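Local coordinates for putative Oleoyl-[acyl-carrier protein] thioesterase (Lactobacillus plantarum, PDB 2OWN) that probably hydrolyses the thioester of oleoyl-acyl-carrier protein, releasing the fatty acid from its carrier, at the interface of chains A and B. Coordinates in Å, arbitrary orientation; residue numbers count along the deposited sequence, not the author numbering. Chains: chain A/B, Putative Oleoyl-[acyl-carrier protein] thioesterase.

Contact 1: the interface of chains A and B. Residues chain A 16, 19, 21-22, 36-37, 40; chain B 16, 19, 21-22, 36-37, 40.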
loop_
_atom_site.group_PDB
_atom_site.type_symbol
_atom_site.label_atom_id
_atom_site.label_comp_id
_atom_site.label_asym_id
_atom_site.label_seq_id
_atom_site.Cartn_x
_atom_site.Cartn_y
_atom_site.Cartn_z
ATOM N N HIS A 16 1.029 -4.652 -15.615
ATOM C CA HIS A 16 0.571 -4.569 -14.225
ATOM C C HIS A 16 -0.931 -4.282 -14.160
ATOM O O HIS A 16 -1.387 -3.289 -14.735
ATOM C CB HIS A 16 1.325 -3.483 -13.436
ATOM C CG HIS A 16 0.879 -3.368 -12.012
ATOM N ND1 HIS A 16 1.327 -4.223 -11.033
ATOM C CD2 HIS A 16 -0.029 -2.556 -11.420
ATOM C CE1 HIS A 16 0.736 -3.926 -9.891
ATOM N NE2 HIS A 16 -0.083 -2.910 -10.094
ATOM N N THR A 19 -4.914 -2.754 -8.910
ATOM C CA THR A 19 -5.884 -3.311 -7.944
ATOM C C THR A 19 -6.656 -2.194 -7.236
ATOM O O THR A 19 -6.202 -1.042 -7.220
ATOM C CB THR A 19 -5.183 -4.189 -6.886
ATOM O OG1 THR A 19 -4.299 -3.380 -6.101
ATOM C CG2 THR A 19 -4.385 -5.319 -7.553
ATOM N N TYR A 21 -6.974 -1.700 -4.046
ATOM C CA TYR A 21 -6.122 -1.239 -2.910
ATOM C C TYR A 21 -4.992 -0.285 -3.319
ATOM O O TYR A 21 -4.463 0.440 -2.465
ATOM C CB TYR A 21 -5.632 -2.400 -2.012
ATOM C CG TYR A 21 -4.793 -3.480 -2.656
ATOM C CD1 TYR A 21 -5.399 -4.628 -3.208
ATOM C CD2 TYR A 21 -3.385 -3.389 -2.684
ATOM C CE1 TYR A 21 -4.623 -5.670 -3.789
ATOM C CE2 TYR A 21 -2.594 -4.423 -3.267
ATOM C CZ TYR A 21 -3.222 -5.554 -3.810
ATOM O OH TYR A 21 -2.481 -6.552 -4.367
ATOM N N GLU A 22 -4.615 -0.317 -4.604
ATOM C CA GLU A 22 -3.659 0.622 -5.205
ATOM C C GLU A 22 -4.334 1.955 -5.628
ATOM O O GLU A 22 -3.633 2.866 -6.071
ATOM C CB GLU A 22 -2.970 -0.006 -6.423
ATOM C CG GLU A 22 -1.991 -1.095 -6.042
ATOM C CD GLU A 22 -1.415 -1.869 -7.219
ATOM O OE1 GLU A 22 -1.902 -1.761 -8.372
ATOM O OE2 GLU A 22 -0.467 -2.638 -6.974
ATOM N N ASP A 36 5.420 3.524 -7.066
ATOM C CA ASP A 36 5.577 2.091 -6.714
ATOM C C ASP A 36 5.758 1.194 -7.943
ATOM O O ASP A 36 6.701 0.399 -7.982
ATOM C CB ASP A 36 4.381 1.549 -5.889
ATOM C CG ASP A 36 4.424 1.902 -4.412
ATOM O OD1 ASP A 36 5.495 2.173 -3.835
ATOM O OD2 ASP A 36 3.335 1.832 -3.816
ATOM N N ILE A 37 4.887 1.381 -8.937
ATOM C CA ILE A 37 4.933 0.577 -10.191
ATOM C C ILE A 37 6.092 1.004 -11.113
ATOM O O ILE A 37 6.630 0.145 -11.821
ATOM C CB ILE A 37 3.554 0.464 -10.908
ATOM C CG1 ILE A 37 3.094 1.776 -11.572
ATOM C CG2 ILE A 37 2.536 -0.098 -9.907
ATOM C CD1 ILE A 37 1.762 1.641 -12.293
ATOM N N LEU A 40 9.018 -0.612 -9.535
ATOM C CA LEU A 40 8.854 -2.077 -9.742
ATOM C C LEU A 40 9.483 -2.494 -11.069
ATOM O O LEU A 40 10.249 -3.450 -11.101
ATOM C CB LEU A 40 7.376 -2.502 -9.744
ATOM C CG LEU A 40 6.990 -3.973 -9.866
ATOM C CD1 LEU A 40 7.519 -4.794 -8.700
ATOM C CD2 LEU A 40 5.463 -4.088 -9.967
ATOM N N HIS B 16 -1.123 -14.197 -8.031
ATOM C CA HIS B 16 -0.709 -12.841 -7.650
ATOM C C HIS B 16 0.790 -12.812 -7.353
ATOM O O HIS B 16 1.273 -13.598 -6.532
ATOM C CB HIS B 16 -1.484 -12.317 -6.433
ATOM C CG HIS B 16 -1.080 -10.928 -6.025
ATOM N ND1 HIS B 16 -1.600 -9.801 -6.619
ATOM C CD2 HIS B 16 -0.171 -10.493 -5.121
ATOM C CE1 HIS B 16 -1.036 -8.731 -6.092
ATOM N NE2 HIS B 16 -0.166 -9.120 -5.178
ATOM N N THR B 19 4.679 -7.909 -4.701
ATOM C CA THR B 19 5.620 -6.825 -5.022
ATOM C C THR B 19 6.362 -6.380 -3.764
ATOM O O THR B 19 5.896 -6.641 -2.648
ATOM C CB THR B 19 4.894 -5.598 -5.644
ATOM O OG1 THR B 19 3.982 -5.037 -4.692
ATOM C CG2 THR B 19 4.123 -6.001 -6.901
ATOM N N TYR B 21 6.612 -3.381 -2.593
ATOM C CA TYR B 21 5.738 -2.396 -1.915
ATOM C C TYR B 21 4.580 -3.017 -1.125
ATOM O O TYR B 21 3.983 -2.330 -0.304
ATOM C CB TYR B 21 5.272 -1.268 -2.856
ATOM C CG TYR B 21 4.434 -1.644 -4.057
ATOM C CD1 TYR B 21 3.025 -1.688 -3.975
ATOM C CD2 TYR B 21 5.041 -1.912 -5.302
ATOM C CE1 TYR B 21 2.230 -2.004 -5.122
ATOM C CE2 TYR B 21 4.270 -2.232 -6.457
ATOM C CZ TYR B 21 2.868 -2.276 -6.356
ATOM O OH TYR B 21 2.143 -2.563 -7.477
ATOM N N GLU B 22 4.257 -4.288 -1.401
ATOM C CA GLU B 22 3.276 -5.075 -0.634
ATOM C C GLU B 22 3.950 -5.777 0.582
ATOM O O GLU B 22 3.257 -6.428 1.369
ATOM C CB GLU B 22 2.600 -6.113 -1.535
ATOM C CG GLU B 22 1.604 -5.515 -2.524
ATOM C CD GLU B 22 1.085 -6.501 -3.572
ATOM O OE1 GLU B 22 1.563 -7.654 -3.642
ATOM O OE2 GLU B 22 0.192 -6.108 -4.352
ATOM N N ASP B 36 -5.737 -7.754 1.629
ATOM C CA ASP B 36 -5.905 -7.097 0.300
ATOM C C ASP B 36 -6.084 -8.096 -0.866
ATOM O O ASP B 36 -7.048 -7.979 -1.641
ATOM C CB ASP B 36 -4.735 -6.137 -0.046
ATOM C CG ASP B 36 -4.807 -4.762 0.622
ATOM O OD1 ASP B 36 -5.876 -4.284 1.060
ATOM O OD2 ASP B 36 -3.730 -4.112 0.635
ATOM N N ILE B 37 -5.180 -9.078 -0.938
ATOM C CA ILE B 37 -5.207 -10.121 -2.003
ATOM C C ILE B 37 -6.339 -11.149 -1.807
ATOM O O ILE B 37 -6.833 -11.676 -2.797
ATOM C CB ILE B 37 -3.804 -10.786 -2.260
ATOM C CG1 ILE B 37 -3.338 -11.694 -1.105
ATOM C CG2 ILE B 37 -2.771 -9.681 -2.612
ATOM C CD1 ILE B 37 -1.919 -12.251 -1.285
ATOM N N LEU B 40 -9.344 -9.255 -2.964
ATOM C CA LEU B 40 -9.172 -9.110 -4.434
ATOM C C LEU B 40 -9.732 -10.354 -5.135
ATOM O O LEU B 40 -10.443 -10.216 -6.121
ATOM C CB LEU B 40 -7.700 -8.913 -4.845
ATOM C CG LEU B 40 -7.375 -8.679 -6.332
ATOM C CD1 LEU B 40 -7.999 -7.375 -6.832
ATOM C CD2 LEU B 40 -5.881 -8.669 -6.558
HETATM O O HOH W 1 -0.302 -5.481 -7.064
#
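Two copies of an acyl-ACP thioesterase, a family of hot-dog folds, meet here about a two-fold axis, each sending a tyrosine into the other chain. The packed part is the sandwich around A:Tyr21. Its CG takes the crowded position between backbone N and carbonyl carbon (chi1 60°), and the ring slides between its own chain and helix 31-48 of chain B. On one face A:Thr19 OG1 sits over the ring centre; on the other, B:Asp36 CB stands 3.6 Å from the centroid of the A:Tyr21 ring in a CH-pi contact. The B:Asp36 carboxylate lies nearly parallel to the ring, planes 10° apart, with OD2 3.4 Å from A:Tyr21 CD2. At the ring tip A:Tyr21 OH, the phenol hydroxyl, donates to B:Glu22 OE2 at 2.7 Å, meeting it from above the carboxylate plane, while B:His16 CE1 approaches the same hydroxyl tip to tip.

A:Glu22 is itself held from behind. A:His16 NE2 gives A:Glu22 OE1 a nearly straight bond of 2.8 Å (169° at H), in the imidazole plane and on the syn lone pair; A:Thr19 N comes to OE1 from above the carboxylate plane. A:Glu22 OE2 thus faces the partner and accepts from B:Tyr21 OH. An alanine in place of A:Tyr21 would remove the ring and hydroxyl, and would probably leave B:Asp36 without its stacking partner and B:Glu22 with one donor fewer.

The looser part lies at the axis and the margin. A:Glu22 OE2 and B:Glu22 OE2 stand 4.4 Å apart, bridged by water 1 rather than touching; the nearness of two like charges may raise the pKa of one glutamate. At the margin A:Thr19 CG2 and B:Leu40 CD2 meet at 3.8 Å, methyl to methyl. Together the reciprocal tyrosines and buttressed glutamates pin the two subunits in register, if this pair is the working dimer.

Contact 2: the interface of chains A and B. Residues chain A 20-21, 23-25, 27, 78; chain B 43, 173-175, 180.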
loop_
_atom_site.group_PDB
_atom_site.type_symbol
_atom_site.label_atom_id
_atom_site.label_comp_id
_atom_site.label_asym_id
_atom_site.label_seq_id
_atom_site.Cartn_x
_atom_site.Cartn_y
_atom_site.Cartn_z
ATOM N N TYR A 20 -7.805 -2.543 -6.647
ATOM C CA TYR A 20 -8.646 -1.582 -5.860
ATOM C C TYR A 20 -7.833 -0.906 -4.706
ATOM O O TYR A 20 -7.982 0.293 -4.458
ATOM C CB TYR A 20 -9.943 -2.257 -5.313
ATOM C CG TYR A 20 -9.680 -3.246 -4.187
ATOM C CD1 TYR A 20 -9.320 -4.587 -4.457
ATOM C CD2 TYR A 20 -9.691 -2.815 -2.835
ATOM C CE1 TYR A 20 -9.014 -5.490 -3.403
ATOM C CE2 TYR A 20 -9.366 -3.701 -1.776
ATOM C CZ TYR A 20 -9.030 -5.026 -2.074
ATOM O OH TYR A 20 -8.740 -5.872 -1.062
ATOM N N TYR A 21 -6.974 -1.700 -4.046
ATOM C CA TYR A 21 -6.122 -1.239 -2.910
ATOM C C TYR A 21 -4.992 -0.285 -3.319
ATOM O O TYR A 21 -4.463 0.440 -2.465
ATOM C CB TYR A 21 -5.632 -2.400 -2.012
ATOM C CG TYR A 21 -4.793 -3.480 -2.656
ATOM C CD1 TYR A 21 -5.399 -4.628 -3.208
ATOM C CD2 TYR A 21 -3.385 -3.389 -2.684
ATOM C CE1 TYR A 21 -4.623 -5.670 -3.789
ATOM C CE2 TYR A 21 -2.594 -4.423 -3.267
ATOM C CZ TYR A 21 -3.222 -5.554 -3.810
ATOM O OH TYR A 21 -2.481 -6.552 -4.367
ATOM N N CYS A 23 -5.668 2.062 -5.509
ATOM C CA CYS A 23 -6.437 3.239 -5.886
ATOM C C CYS A 23 -6.993 3.985 -4.693
ATOM O O CYS A 23 -7.047 3.451 -3.574
ATOM C CB CYS A 23 -7.619 2.831 -6.785
ATOM S SG CYS A 23 -7.140 1.996 -8.284
ATOM N N ASP A 24 -7.409 5.224 -4.966
ATOM C CA ASP A 24 -8.058 6.102 -3.983
ATOM C C ASP A 24 -9.586 5.877 -4.125
ATOM O O ASP A 24 -10.024 5.031 -4.930
ATOM C CB ASP A 24 -7.598 7.582 -4.130
ATOM C CG ASP A 24 -7.956 8.243 -5.474
ATOM O OD1 ASP A 24 -8.789 7.739 -6.262
ATOM O OD2 ASP A 24 -7.354 9.304 -5.744
ATOM N N ARG A 25 -10.378 6.650 -3.383
ATOM C CA ARG A 25 -11.865 6.570 -3.422
ATOM C C ARG A 25 -12.570 6.858 -4.777
ATOM O O ARG A 25 -13.732 6.490 -4.926
ATOM C CB ARG A 25 -12.518 7.417 -2.308
ATOM C CG ARG A 25 -12.223 8.920 -2.338
ATOM C CD ARG A 25 -13.016 9.647 -1.265
ATOM N NE ARG A 25 -14.465 9.631 -1.520
ATOM C CZ ARG A 25 -15.417 10.143 -0.723
ATOM N NH1 ARG A 25 -15.127 10.735 0.454
ATOM N NH2 ARG A 25 -16.697 10.053 -1.106
ATOM N N GLY A 27 -11.520 5.508 -7.654
ATOM C CA GLY A 27 -11.202 4.356 -8.515
ATOM C C GLY A 27 -10.001 4.547 -9.432
ATOM O O GLY A 27 -9.875 3.831 -10.432
ATOM N N GLN A 78 -8.849 1.601 -11.745
ATOM C CA GLN A 78 -8.997 0.294 -11.059
ATOM C C GLN A 78 -9.284 -0.793 -12.112
ATOM O O GLN A 78 -10.099 -0.578 -13.017
ATOM C CB GLN A 78 -10.130 0.309 -10.033
ATOM C CG GLN A 78 -10.312 -1.014 -9.251
ATOM C CD GLN A 78 -11.534 -1.036 -8.365
ATOM O OE1 GLN A 78 -11.940 -0.020 -7.822
ATOM N NE2 GLN A 78 -12.126 -2.215 -8.209
ATOM N N GLU B 43 -13.679 -10.304 -4.658
ATOM C CA GLU B 43 -14.329 -9.317 -5.572
ATOM C C GLU B 43 -14.336 -9.799 -7.038
ATOM O O GLU B 43 -15.322 -9.573 -7.734
ATOM C CB GLU B 43 -13.742 -7.893 -5.447
ATOM C CG GLU B 43 -14.066 -7.210 -4.092
ATOM C CD GLU B 43 -13.544 -5.767 -3.946
ATOM O OE1 GLU B 43 -13.193 -5.103 -4.955
ATOM O OE2 GLU B 43 -13.513 -5.281 -2.789
ATOM N N ILE B 173 -9.503 5.390 2.500
ATOM C CA ILE B 173 -10.865 5.238 1.953
ATOM C C ILE B 173 -10.690 4.693 0.522
ATOM O O ILE B 173 -10.304 5.448 -0.367
ATOM C CB ILE B 173 -11.701 6.560 1.997
ATOM C CG1 ILE B 173 -12.064 6.972 3.436
ATOM C CG2 ILE B 173 -13.039 6.407 1.268
ATOM C CD1 ILE B 173 -10.926 7.335 4.378
ATOM N N ASP B 174 -10.981 3.403 0.311
ATOM C CA ASP B 174 -10.829 2.731 -1.020
ATOM C C ASP B 174 -12.049 3.058 -1.966
ATOM O O ASP B 174 -12.990 3.739 -1.517
ATOM C CB ASP B 174 -10.487 1.217 -0.815
ATOM C CG ASP B 174 -11.683 0.356 -0.422
ATOM O OD1 ASP B 174 -12.556 0.832 0.328
ATOM O OD2 ASP B 174 -11.714 -0.827 -0.828
ATOM N N PRO B 175 -12.022 2.635 -3.273
ATOM C CA PRO B 175 -13.089 2.896 -4.289
ATOM C C PRO B 175 -14.589 2.850 -3.936
ATOM O O PRO B 175 -15.354 3.554 -4.599
ATOM C CB PRO B 175 -12.761 1.861 -5.368
ATOM C CG PRO B 175 -11.278 1.888 -5.359
ATOM C CD PRO B 175 -10.912 1.903 -3.931
ATOM N N ASN B 180 -11.087 1.075 4.137
ATOM C CA ASN B 180 -10.690 -0.326 3.880
ATOM C C ASN B 180 -10.221 -1.018 5.170
ATOM O O ASN B 180 -9.339 -0.477 5.860
ATOM C CB ASN B 180 -9.612 -0.351 2.761
ATOM C CG ASN B 180 -9.083 -1.750 2.379
ATOM O OD1 ASN B 180 -9.642 -2.788 2.724
ATOM N ND2 ASN B 180 -7.990 -1.751 1.611
HETATM O O HOH W 2 -9.357 -5.155 1.530
HETATM O O HOH W 3 -9.086 7.542 -1.139
#
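In this acyl-ACP thioesterase pair, whose chains carry the family's N- and C-terminal domains, the turn around 3-10 helix 20-22 of chain A meets a short B segment, strand 173-174 with B:Pro175, and the contact is carried by packing and water. A:Tyr20 can be followed outward. From CB, its CG takes the crowded position between backbone N and carbonyl carbon (chi1 71°). CG and CD1 pass B:Glu43 OE1, which is 3.9 Å from A:Tyr20 CD1; the glutamate reaches in extended from helix 31-48 and crosses the tyrosine at about a right angle. Along the other rim, A:Tyr20 CD2 is 3.5 Å from B:Asp174 OD2, the two side chains running alongside with ring and carboxylate planes 70° apart. Farther out, CE2 comes near the amide nitrogen ND2 of B:Asn180. At the tip, A:Tyr20 OH bonds water 2 at 2.8 Å, and that water, in the plane of the ring at its edge, passes the link on to B:Asn180 OD1 at 2.7 Å. A:Tyr21 CD1 lies over one face of the A:Tyr20 ring, toward its rim.

B:Pro175 is wedged among main-chain and side-chain atoms of chain A. B:Pro175 CD rests 3.4 Å from the carbonyl oxygen A:Tyr20 O, and the proline CG meets A:Asp24 O, A:Cys23 CB and A:Gly27 CA. A:Gln78, extended with CG anti to its backbone N (chi1 -178°), crosses the proline obliquely and sets its amide oxygen OE1 against the ring carbons CB and CG. Beyond it, A:Arg25 and B:Ile173 lie side by side, A:Arg25 CB 3.8 Å from B:Ile173 CG2. Water 3 ties the backbone there, taking A:Arg25 N at 2.7 Å and also bonding the carbonyl B:Ile173 O.

The centres of the C-alpha atoms of contact 1 and contact 2 lie about 12 Å apart, and A:Tyr21 belongs to both. The 3-10 helix 20-22 of chain A serves the two at once, with neighbouring tyrosines turned to different parts of chain B. Helix 31-48 of chain B also spans them, supplying residues to each. Contact 1 straddles the two-fold axis and maps onto itself when the chains are exchanged, whereas contact 2 recurs as a separate twin. Hydrogen-bonded centre and water-mediated flank would thus form one continuous interface, consistent with a dimer.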